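Local coordinates for protein short chain dehydrogenase (Salmonella typhi, PDB 3G1T) that probably acts as an NAD(P)-dependent oxidoreductase of the short-chain dehydrogenase family, its substrate not established, at residues A173-G176 with M177-V180; D183-N187 with R188-V192; K216-T219 with P220-M224. All coordinates share one frame; numbering follows the deposited sequence.

Contact 1: residues A173-G176 with M177-V180; sequences ATEG and MMQV
Glu175 and Met178 leave helix 165-185 side by side and point the same way, the carboxylate beside the thioether's terminal methyl. Their closest approach puts Glu175 OE1 3.3 Å from Met178 CE. This meeting depends on two bent chains: the Glu175 side chain folds at chi2 (-82°), while Met178 turns at both chi2 and chi3, which brings its methyl back toward the carboxylate. Gln179, one residue on, is extended beyond CG, and its CG lies 3.2 Å from Glu175 O. A water spans the two polar ends, donating to Glu175 OE1 at 2.7 Å and accepting from Gln179 NE2 at 2.9 Å. Met177 departs from a different side of the helix and bends only at chi3, laying its CE 4.1 Å from Thr174 CA. Beneath these chains run regular i to i+4 bonds, such as Met178 N to Thr174 O at 2.9 Å with an N-H...O angle of 163°.

Further partners divide the environment: Met178 packs on Val192 and Cys194 of strand 190-196, whereas Gln179 OE1 accepts from Gly160 N of the second subunit. Glu175 OE2 is salt-bridged to Arg158 and hydrogen-bonded to Ser153 and Thr242. The buried carboxylate thus has partners at both oxygens, and the neighbouring positive charge of Arg158 would be expected to favour its ionised form.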
loop_
_atom_site.group_PDB
_atom_site.type_symbol
_atom_site.label_atom_id
_atom_site.label_comp_id
_atom_site.label_asym_id
_atom_site.label_seq_id
_atom_site.Cartn_x
_atom_site.Cartn_y
_atom_site.Cartn_z
ATOM N N ALA A 173 -2.622 1.569 0.161
ATOM C CA ALA A 173 -2.110 0.893 1.394
ATOM C C ALA A 173 -2.836 1.420 2.640
ATOM O O ALA A 173 -3.117 0.674 3.637
ATOM C CB ALA A 173 -0.584 1.142 1.570
ATOM N N THR A 174 -3.138 2.726 2.618
ATOM C CA THR A 174 -3.838 3.319 3.742
ATOM C C THR A 174 -5.274 2.729 3.879
ATOM O O THR A 174 -5.721 2.425 5.043
ATOM C CB THR A 174 -3.964 4.876 3.528
ATOM O OG1 THR A 174 -2.633 5.421 3.491
ATOM C CG2 THR A 174 -4.720 5.475 4.735
ATOM N N GLU A 175 -6.016 2.561 2.756
ATOM C CA GLU A 175 -7.366 1.854 2.812
ATOM C C GLU A 175 -7.256 0.420 3.384
ATOM O O GLU A 175 -8.028 0.036 4.239
ATOM C CB GLU A 175 -8.042 1.824 1.403
ATOM C CG GLU A 175 -8.256 3.342 0.909
ATOM C CD GLU A 175 -9.516 4.009 1.478
ATOM O OE1 GLU A 175 -10.140 3.397 2.401
ATOM O OE2 GLU A 175 -9.910 5.119 0.970
ATOM N N GLY A 176 -6.304 -0.342 2.891
ATOM C CA GLY A 176 -6.042 -1.673 3.443
ATOM C C GLY A 176 -5.774 -1.693 4.943
ATOM O O GLY A 176 -6.382 -2.493 5.730
ATOM N N MET A 177 -4.890 -0.814 5.378
ATOM C CA MET A 177 -4.477 -0.816 6.794
ATOM C C MET A 177 -5.660 -0.348 7.644
ATOM O O MET A 177 -5.942 -0.912 8.719
ATOM C CB MET A 177 -3.226 0.027 6.934
ATOM C CG MET A 177 -2.929 0.637 8.301
ATOM S SD MET A 177 -1.424 1.738 8.363
ATOM C CE MET A 177 -1.772 3.047 7.216
ATOM N N MET A 178 -6.426 0.640 7.156
ATOM C CA MET A 178 -7.658 1.045 7.822
ATOM C C MET A 178 -8.664 -0.137 7.918
ATOM O O MET A 178 -9.188 -0.399 9.032
ATOM C CB MET A 178 -8.366 2.184 7.088
ATOM C CG MET A 178 -9.864 2.509 7.621
ATOM S SD MET A 178 -11.247 1.605 7.048
ATOM C CE MET A 178 -11.214 2.305 5.274
ATOM N N GLN A 179 -8.833 -0.923 6.846
ATOM C CA GLN A 179 -9.778 -2.107 6.859
ATOM C C GLN A 179 -9.327 -3.184 7.820
ATOM O O GLN A 179 -10.210 -3.691 8.521
ATOM C CB GLN A 179 -9.925 -2.754 5.482
ATOM C CG GLN A 179 -10.655 -1.782 4.527
ATOM C CD GLN A 179 -10.951 -2.418 3.198
ATOM O OE1 GLN A 179 -10.986 -3.646 3.061
ATOM N NE2 GLN A 179 -11.198 -1.575 2.188
ATOM N N VAL A 180 -8.022 -3.425 7.925
ATOM C CA VAL A 180 -7.484 -4.432 8.940
ATOM C C VAL A 180 -7.857 -3.970 10.353
ATOM O O VAL A 180 -8.402 -4.755 11.164
ATOM C CB VAL A 180 -5.997 -4.675 8.790
ATOM C CG1 VAL A 180 -5.420 -5.613 9.935
ATOM C CG2 VAL A 180 -5.779 -5.376 7.432
HETATM O O HOH W 1 -11.724 1.288 2.026
#

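Contact 2: residues D183-N187 with R188-V192; sequences DEYQN and RSLRV
Tyr185 and Arg188 meet through two torsional choices. Tyr185 CG stands anti to its own carbonyl carbon, and the otherwise extended Arg188 chain kinks at chi3 (-83°), swinging the guanidinium back beside the ring, so that Tyr185 CE1 lies over one of its faces, offset toward the rim. The two planes are 26° apart, with Tyr185 CE1 3.4 Å from Arg188 NH2. Across the ring plane from Arg188, Leu190 CD2 sits over the centre of the Tyr185 ring, a CH-pi contact with CD2 3.9 Å from the centroid.

The guanidinium is also held at its edge: Arg188 NH2 donates to Glu184 O at 2.9 Å, nearly straight at 171°. A water joins the same Glu184 O to Arg188 NE and to Asn187 OD1, the last at 2.7 Å. Arg188 N closes the type I turn on Tyr185 O at 2.8 Å, linking helix 165-185 to strand 190-196 within a beta-alpha-beta unit. Tyr185 and Leu190 both pack on Leu138 of helix 116-142.

Chemically, Leu190 covers one side of the ring and the Arg188 cation lies obliquely on the other, its NH2 held by Glu184 O; this charge would probably be favourably placed near the C-terminal part of helix 165-185.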
loop_
_atom_site.group_PDB
_atom_site.type_symbol
_atom_site.label_atom_id
_atom_site.label_comp_id
_atom_site.label_asym_id
_atom_site.label_seq_id
_atom_site.Cartn_x
_atom_site.Cartn_y
_atom_site.Cartn_z
ATOM N N ASP A 183 -11.581 -4.053 11.088
ATOM C CA ASP A 183 -12.010 -5.501 11.406
ATOM C C ASP A 183 -11.551 -5.948 12.764
ATOM O O ASP A 183 -12.324 -6.567 13.509
ATOM C CB ASP A 183 -11.466 -6.440 10.357
ATOM C CG ASP A 183 -12.228 -7.822 10.338
ATOM O OD1 ASP A 183 -13.491 -7.848 10.422
ATOM O OD2 ASP A 183 -11.598 -8.825 10.106
ATOM N N GLU A 184 -10.378 -5.561 13.195
ATOM C CA GLU A 184 -9.896 -6.009 14.504
ATOM C C GLU A 184 -10.628 -5.413 15.692
ATOM O O GLU A 184 -10.565 -6.009 16.791
ATOM C CB GLU A 184 -8.413 -5.703 14.681
ATOM C CG GLU A 184 -7.577 -6.572 13.624
ATOM C CD GLU A 184 -6.068 -6.424 13.766
ATOM O OE1 GLU A 184 -5.527 -5.640 14.580
ATOM O OE2 GLU A 184 -5.310 -7.126 13.032
ATOM N N TYR A 185 -11.254 -4.247 15.481
ATOM C CA TYR A 185 -11.917 -3.490 16.574
ATOM C C TYR A 185 -13.431 -3.511 16.425
ATOM O O TYR A 185 -14.116 -2.870 17.178
ATOM C CB TYR A 185 -11.341 -2.075 16.774
ATOM C CG TYR A 185 -9.906 -2.209 17.299
ATOM C CD1 TYR A 185 -9.696 -2.476 18.658
ATOM C CD2 TYR A 185 -8.747 -2.083 16.429
ATOM C CE1 TYR A 185 -8.369 -2.643 19.146
ATOM C CE2 TYR A 185 -7.451 -2.207 16.902
ATOM C CZ TYR A 185 -7.263 -2.512 18.236
ATOM O OH TYR A 185 -5.962 -2.715 18.629
ATOM N N GLN A 186 -13.933 -4.235 15.436
ATOM C CA GLN A 186 -15.312 -4.040 14.995
ATOM C C GLN A 186 -16.343 -4.184 16.134
ATOM O O GLN A 186 -17.265 -3.414 16.181
ATOM C CB GLN A 186 -15.616 -5.011 13.872
ATOM C CG GLN A 186 -16.295 -4.392 12.682
ATOM C CD GLN A 186 -17.793 -4.390 12.798
ATOM O OE1 GLN A 186 -18.497 -3.743 11.993
ATOM N NE2 GLN A 186 -18.325 -5.141 13.780
ATOM N N ASN A 187 -16.196 -5.158 17.053
ATOM C CA ASN A 187 -17.188 -5.273 18.110
ATOM C C ASN A 187 -16.746 -4.602 19.435
ATOM O O ASN A 187 -17.377 -4.805 20.512
ATOM C CB ASN A 187 -17.613 -6.772 18.239
ATOM C CG ASN A 187 -16.508 -7.687 18.909
ATOM O OD1 ASN A 187 -15.441 -7.224 19.271
ATOM N ND2 ASN A 187 -16.827 -9.005 19.130
ATOM N N ARG A 188 -15.712 -3.738 19.350
ATOM C CA ARG A 188 -15.186 -3.037 20.498
ATOM C C ARG A 188 -15.447 -1.517 20.339
ATOM O O ARG A 188 -16.219 -1.093 19.466
ATOM C CB ARG A 188 -13.666 -3.314 20.685
ATOM C CG ARG A 188 -13.359 -4.727 21.334
ATOM C CD ARG A 188 -11.879 -4.918 21.633
ATOM N NE ARG A 188 -11.142 -5.367 20.441
ATOM C CZ ARG A 188 -9.836 -5.606 20.458
ATOM N NH1 ARG A 188 -9.167 -5.443 21.597
ATOM N NH2 ARG A 188 -9.178 -5.986 19.346
ATOM N N SER A 189 -14.845 -0.747 21.233
ATOM C CA SER A 189 -15.266 0.651 21.451
ATOM C C SER A 189 -14.600 1.609 20.446
ATOM O O SER A 189 -14.998 2.781 20.359
ATOM C CB SER A 189 -14.875 1.100 22.856
ATOM O OG SER A 189 -13.465 1.047 23.044
ATOM N N LEU A 190 -13.701 1.056 19.636
ATOM C CA LEU A 190 -12.912 1.855 18.635
ATOM C C LEU A 190 -13.418 1.654 17.242
ATOM O O LEU A 190 -13.386 0.535 16.720
ATOM C CB LEU A 190 -11.438 1.407 18.659
ATOM C CG LEU A 190 -10.419 2.155 17.760
ATOM C CD1 LEU A 190 -10.379 3.796 17.796
ATOM C CD2 LEU A 190 -8.995 1.487 18.033
ATOM N N ARG A 191 -13.828 2.767 16.576
ATOM C CA ARG A 191 -14.155 2.722 15.183
ATOM C C ARG A 191 -13.050 3.351 14.327
ATOM O O ARG A 191 -12.240 4.203 14.831
ATOM C CB ARG A 191 -15.468 3.403 14.914
ATOM C CG ARG A 191 -15.463 4.895 15.238
ATOM C CD ARG A 191 -16.888 5.430 15.185
ATOM N NE ARG A 191 -17.014 6.905 15.459
ATOM C CZ ARG A 191 -16.954 7.465 16.662
ATOM N NH1 ARG A 191 -17.095 8.815 16.797
ATOM N NH2 ARG A 191 -16.757 6.726 17.741
ATOM N N VAL A 192 -12.954 2.858 13.097
ATOM C CA VAL A 192 -11.716 3.243 12.264
ATOM C C VAL A 192 -12.193 3.494 10.874
ATOM O O VAL A 192 -12.798 2.605 10.285
ATOM C CB VAL A 192 -10.684 2.061 12.209
ATOM C CG1 VAL A 192 -9.370 2.494 11.543
ATOM C CG2 VAL A 192 -10.474 1.465 13.627
HETATM O O HOH W 2 -13.099 -6.290 18.258
HETATM O O HOH W 3 -16.230 -0.371 16.322
HETATM O O HOH W 4 -19.287 -1.930 18.568
#

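Contact 3: residues K216-T219 with P220-M224; sequences KLKT and PADIM
Lys218 and Thr219 meet Asp222 where the chain turns into the approach to helix 224-231, and Thr219 and Asp222 form a capping-box-like pair of reciprocal bonds. Upstream, Leu217 O accepts from Arg201, which also pairs with the backbone of Lys218 and ties this piece of chain to the part that follows strand 190-196.

Lys218 comes next. Its side chain crosses that of Asp222 at about a right angle, and the contact is made by its aliphatic part: CD lies 3.6 Å from Asp222 OD2. Bends at chi2 and chi4 carry the amine off, leaving Lys218 NZ 5.8 Å from Asp222 OD2, too distant for a salt bridge, although the opposite charges may still attract.

Thr219 carries the motif. With chi1 at 54°, its hydroxyl sits between the backbone N and the carbonyl carbon, which turns OG1 toward the first turn of helical backbone. There it accepts from Asp222 N, the OG1 to N separation being 3.2 Å. The return bond is shorter, Thr219 N to Asp222 OD2 at 2.9 Å and 162°, and the donor meets OD2 from 46° above the carboxylate plane. Residues 220-222 already have helical phi/psi, but the regular bonding is incomplete: Ile223 N reaches Thr219 O only weakly, and also bonds to Pro220 O. Two backbone N-H groups thereby find side-chain acceptors. Pro220 and Ala221 rest on Glu29 of helix 25-36, while Ile223 packs on Pro197.

The step into proline is tight, with Thr219 CB 3.3 Å from Pro220 CD. Finally, a single water bridges the two side chains, lying 2.6 Å from Thr219 OG1 and donating to Asp222 OD1 at 3.1 Å.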
loop_
_atom_site.group_PDB
_atom_site.type_symbol
_atom_site.label_atom_id
_atom_site.label_comp_id
_atom_site.label_asym_id
_atom_site.label_seq_id
_atom_site.Cartn_x
_atom_site.Cartn_y
_atom_site.Cartn_z
ATOM N N LYS A 216 -11.587 28.383 -7.153
ATOM C CA LYS A 216 -12.775 27.664 -7.526
ATOM C C LYS A 216 -12.956 26.392 -6.680
ATOM O O LYS A 216 -13.966 25.702 -6.811
ATOM C CB LYS A 216 -12.800 27.333 -8.996
ATOM C CG LYS A 216 -12.717 28.646 -9.817
ATOM C CD LYS A 216 -13.800 28.743 -10.876
ATOM C CE LYS A 216 -13.771 30.072 -11.638
ATOM N NZ LYS A 216 -12.583 30.149 -12.531
ATOM N N LEU A 217 -12.002 26.123 -5.809
ATOM C CA LEU A 217 -12.089 24.952 -4.919
ATOM C C LEU A 217 -12.724 25.299 -3.552
ATOM O O LEU A 217 -12.618 26.426 -3.048
ATOM C CB LEU A 217 -10.686 24.433 -4.698
ATOM C CG LEU A 217 -9.882 23.845 -5.883
ATOM C CD1 LEU A 217 -8.510 23.493 -5.306
ATOM C CD2 LEU A 217 -10.567 22.658 -6.564
ATOM N N LYS A 218 -13.361 24.309 -2.916
ATOM C CA LYS A 218 -13.757 24.433 -1.531
ATOM C C LYS A 218 -12.494 24.576 -0.670
ATOM O O LYS A 218 -11.450 24.010 -1.010
ATOM C CB LYS A 218 -14.540 23.146 -1.102
ATOM C CG LYS A 218 -15.885 22.919 -1.910
ATOM C CD LYS A 218 -16.909 24.012 -1.641
ATOM C CE LYS A 218 -18.370 23.637 -2.122
ATOM N NZ LYS A 218 -18.704 22.214 -1.955
ATOM N N THR A 219 -12.630 25.323 0.430
ATOM C CA THR A 219 -11.565 25.479 1.392
ATOM C C THR A 219 -11.658 24.347 2.424
ATOM O O THR A 219 -12.672 23.615 2.501
ATOM C CB THR A 219 -11.714 26.734 2.203
ATOM O OG1 THR A 219 -13.015 26.730 2.797
ATOM C CG2 THR A 219 -11.566 28.022 1.273
ATOM N N PRO A 220 -10.582 24.194 3.217
ATOM C CA PRO A 220 -10.631 23.277 4.382
ATOM C C PRO A 220 -11.802 23.574 5.302
ATOM O O PRO A 220 -12.443 22.587 5.766
ATOM C CB PRO A 220 -9.369 23.566 5.112
ATOM C CG PRO A 220 -8.354 23.873 3.944
ATOM C CD PRO A 220 -9.244 24.814 3.104
ATOM N N ALA A 221 -12.149 24.856 5.519
ATOM C CA ALA A 221 -13.356 25.147 6.287
ATOM C C ALA A 221 -14.619 24.547 5.753
ATOM O O ALA A 221 -15.419 23.984 6.529
ATOM C CB ALA A 221 -13.549 26.681 6.486
ATOM N N ASP A 222 -14.813 24.625 4.424
ATOM C CA ASP A 222 -15.989 24.081 3.763
ATOM C C ASP A 222 -16.209 22.601 3.986
ATOM O O ASP A 222 -17.363 22.154 4.058
ATOM C CB ASP A 222 -15.926 24.318 2.257
ATOM C CG ASP A 222 -15.963 25.821 1.875
ATOM O OD1 ASP A 222 -16.520 26.648 2.608
ATOM O OD2 ASP A 222 -15.413 26.153 0.803
ATOM N N ILE A 223 -15.126 21.837 4.092
ATOM C CA ILE A 223 -15.250 20.384 4.170
ATOM C C ILE A 223 -15.312 19.838 5.594
ATOM O O ILE A 223 -15.333 18.620 5.791
ATOM C CB ILE A 223 -14.158 19.652 3.291
ATOM C CG1 ILE A 223 -12.711 19.895 3.803
ATOM C CG2 ILE A 223 -14.370 20.026 1.805
ATOM C CD1 ILE A 223 -11.686 18.901 3.228
ATOM N N MET A 224 -15.357 20.740 6.576
ATOM C CA MET A 224 -15.311 20.287 8.008
ATOM C C MET A 224 -16.470 19.413 8.511
ATOM O O MET A 224 -16.215 18.621 9.429
ATOM C CB MET A 224 -15.107 21.482 8.951
ATOM C CG MET A 224 -13.600 21.955 8.993
ATOM S SD MET A 224 -12.277 20.854 9.616
ATOM C CE MET A 224 -11.525 20.263 8.089
HETATM O O HOH W 5 -14.420 28.853 3.299
#

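The three contacts follow one another along the chain. Contacts 1 and 2 share helix 165-185 within the beta-alpha-beta unit 147-152, 165-185, 190-196; their centres are 14 Å apart, and they touch where Met178 SD approaches Val192 O at 3.7 Å. Both also meet the second subunit, so this helix at once packs on strands 147-152 and 190-196 of the seven-stranded parallel sheet and contributes to the dimer interface, as in many short-chain dehydrogenases. Contact 3 belongs to the segment between helices 203-208 and 224-231. Its centre lies about 26 Å from that of contact 1 and 30 Å from that of contact 2, without touching either, and no other chain of the assembly reaches it.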